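PDB 1ZBS: uncharacterized protein from Porphyromonas gingivalis, which is of unknown function but, as a putative N-acetylglucosamine kinase of the ASKHA superfamily, probably phosphorylates N-acetylglucosamine with ATP. Local coordinates for residues S269-E272 / G273-Y277. Numbering follows the deposited sequence.
Sequences SPME and GLIQY
The shortest hydrogen bond joins Leu-274 N to Pro-270 O, 2.7 Å, with the donor almost in line with the C=O. One residue on, Ile-275 N reaches Met-271 O at 2.9 Å, whereas the bonds from Ile-275 N and Gln-276 N to Glu-272 O are weak. Ahead of this first turn, Ser-269 turns its hydroxyl back so that OG accepts from Met-271 N at 2.9 Å, capping an N-H that the young helix cannot itself satisfy. A water bridges Ser-269 O, to which it donates, and Gly-273 N, from which it weakly accepts. Proline suits the entrance because it has no N-H to leave without a partner. Its ring lies alongside Leu-274, both pointing the same way, with Pro-270 CB 3.6 Å from Leu-274 CD2. Met-271, a selenomethionine, sends CG anti to its backbone N (chi1 -164°), then bends at chi2 and chi3, and its side chain crosses that of Leu-274 at about a right angle, although the place of CE is doubtful. These apolar groups face Ile-4 and Cys-15 of the N-terminal sheet and Ala-104 of helix 97-105, while Glu-272 and Gln-276 occupy the exposed flank, as befits polar chains. The result is a serine-capped helix N-terminus, amphipathic in its first turns, by which the C-terminal helix 271-280 packs onto the N-terminal five-stranded sheet of an ASKHA fold.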
ATOM      1  N   SER A 269     -20.776 -13.065 -10.839  1.00 30.70           N
ATOM      2  CA  SER A 269     -21.022 -13.935  -9.682  1.00 32.44           C
ATOM      3  C   SER A 269     -20.900 -15.432  -9.995  1.00 34.22           C
ATOM      4  O   SER A 269     -21.145 -15.868 -11.116  1.00 34.53           O
ATOM      5  CB  SER A 269     -22.431 -13.654  -9.121  1.00 31.95           C
ATOM      6  OG  SER A 269     -22.881 -14.685  -8.252  1.00 31.61           O
ATOM      7  N   PRO A 270     -20.479 -16.234  -9.006  1.00 36.04           N
ATOM      8  CA  PRO A 270     -20.346 -17.680  -9.205  1.00 36.04           C
ATOM      9  C   PRO A 270     -21.614 -18.367  -8.705  1.00 37.08           C
ATOM     10  O   PRO A 270     -21.729 -19.589  -8.739  1.00 35.83           O
ATOM     11  CB  PRO A 270     -19.154 -18.031  -8.330  1.00 36.18           C
ATOM     12  CG  PRO A 270     -19.373 -17.136  -7.148  1.00 35.80           C
ATOM     13  CD  PRO A 270     -19.731 -15.805  -7.808  1.00 36.27           C
HETATM   14  N   MSE A 271     -22.565 -17.569  -8.233  1.00 38.95           N
HETATM   15  CA  MSE A 271     -23.786 -18.129  -7.687  1.00 41.10           C
HETATM   16  C   MSE A 271     -24.485 -19.124  -8.606  1.00 40.05           C
HETATM   17  O   MSE A 271     -24.716 -20.264  -8.214  1.00 38.06           O
HETATM   18  CB  MSE A 271     -24.756 -17.024  -7.292  1.00 42.75           C
HETATM   19  CG  MSE A 271     -25.850 -17.533  -6.377  1.00 49.53           C
HETATM   20 SE   MSE A 271     -25.130 -18.494  -4.833  1.00 60.60          SE
HETATM   21  CE  MSE A 271     -25.158 -20.299  -5.497  1.00 57.90           C
ATOM     22  N   GLU A 272     -24.829 -18.699  -9.817  1.00 39.76           N
ATOM     23  CA  GLU A 272     -25.489 -19.589 -10.764  1.00 40.36           C
ATOM     24  C   GLU A 272     -24.673 -20.869 -10.905  1.00 39.76           C
ATOM     25  O   GLU A 272     -25.220 -21.971 -10.986  1.00 40.84           O
ATOM     26  CB  GLU A 272     -25.626 -18.917 -12.132  1.00 42.68           C
ATOM     27  CG  GLU A 272     -26.683 -17.818 -12.177  1.00 48.58           C
ATOM     28  CD  GLU A 272     -28.062 -18.319 -11.761  1.00 52.00           C
ATOM     29  OE1 GLU A 272     -28.533 -19.332 -12.330  1.00 52.80           O
ATOM     30  OE2 GLU A 272     -28.677 -17.695 -10.864  1.00 55.47           O
ATOM     31  N   GLY A 273     -23.355 -20.707 -10.924  1.00 38.66           N
ATOM     32  CA  GLY A 273     -22.469 -21.842 -11.046  1.00 35.40           C
ATOM     33  C   GLY A 273     -22.505 -22.747  -9.831  1.00 33.65           C
ATOM     34  O   GLY A 273     -22.508 -23.967  -9.979  1.00 33.21           O
ATOM     35  N   LEU A 274     -22.519 -22.173  -8.631  1.00 31.98           N
ATOM     36  CA  LEU A 274     -22.551 -22.989  -7.420  1.00 32.11           C
ATOM     37  C   LEU A 274     -23.879 -23.700  -7.245  1.00 33.77           C
ATOM     38  O   LEU A 274     -23.957 -24.725  -6.567  1.00 34.04           O
ATOM     39  CB  LEU A 274     -22.294 -22.158  -6.163  1.00 31.56           C
ATOM     40  CG  LEU A 274     -20.875 -21.931  -5.644  1.00 30.60           C
ATOM     41  CD1 LEU A 274     -19.998 -23.146  -5.953  1.00 31.75           C
ATOM     42  CD2 LEU A 274     -20.310 -20.695  -6.266  1.00 30.98           C
ATOM     43  N   ILE A 275     -24.931 -23.148  -7.830  1.00 34.55           N
ATOM     44  CA  ILE A 275     -26.229 -23.775  -7.704  1.00 35.76           C
ATOM     45  C   ILE A 275     -26.235 -25.056  -8.506  1.00 38.76           C
ATOM     46  O   ILE A 275     -26.649 -26.100  -8.003  1.00 40.19           O
ATOM     47  CB  ILE A 275     -27.344 -22.860  -8.197  1.00 33.94           C
ATOM     48  CG1 ILE A 275     -27.414 -21.625  -7.290  1.00 28.61           C
ATOM     49  CG2 ILE A 275     -28.665 -23.612  -8.193  1.00 29.74           C
ATOM     50  CD1 ILE A 275     -28.358 -20.562  -7.777  1.00 28.41           C
ATOM     51  N   GLN A 276     -25.762 -24.990  -9.746  1.00 39.75           N
ATOM     52  CA  GLN A 276     -25.731 -26.185 -10.576  1.00 41.90           C
ATOM     53  C   GLN A 276     -24.728 -27.199 -10.024  1.00 42.12           C
ATOM     54  O   GLN A 276     -24.943 -28.404 -10.129  1.00 42.20           O
ATOM     55  CB  GLN A 276     -25.376 -25.834 -12.027  1.00 44.19           C
ATOM     56  CG  GLN A 276     -26.487 -25.115 -12.798  1.00 49.59           C
ATOM     57  CD  GLN A 276     -27.803 -25.901 -12.855  1.00 51.75           C
ATOM     58  OE1 GLN A 276     -28.494 -26.052 -11.844  1.00 54.49           O
ATOM     59  NE2 GLN A 276     -28.151 -26.403 -14.042  1.00 50.97           N
ATOM     60  N   TYR A 277     -23.645 -26.710  -9.421  1.00 41.04           N
ATOM     61  CA  TYR A 277     -22.625 -27.593  -8.871  1.00 40.80           C
ATOM     62  C   TYR A 277     -23.178 -28.486  -7.764  1.00 41.09           C
ATOM     63  O   TYR A 277     -23.047 -29.703  -7.816  1.00 42.76           O
ATOM     64  CB  TYR A 277     -21.451 -26.792  -8.312  1.00 38.17           C
ATOM     65  CG  TYR A 277     -20.433 -27.676  -7.630  1.00 37.26           C
ATOM     66  CD1 TYR A 277     -19.378 -28.239  -8.346  1.00 37.20           C
ATOM     67  CD2 TYR A 277     -20.568 -28.011  -6.280  1.00 37.62           C
ATOM     68  CE1 TYR A 277     -18.483 -29.118  -7.736  1.00 38.81           C
ATOM     69  CE2 TYR A 277     -19.683 -28.890  -5.663  1.00 38.34           C
ATOM     70  CZ  TYR A 277     -18.646 -29.439  -6.396  1.00 39.23           C
ATOM     71  OH  TYR A 277     -17.784 -30.317  -5.794  1.00 41.79           O
TER
HETATM   72  O   HOH W   1     -21.515 -18.737 -12.174  1.00 47.85           O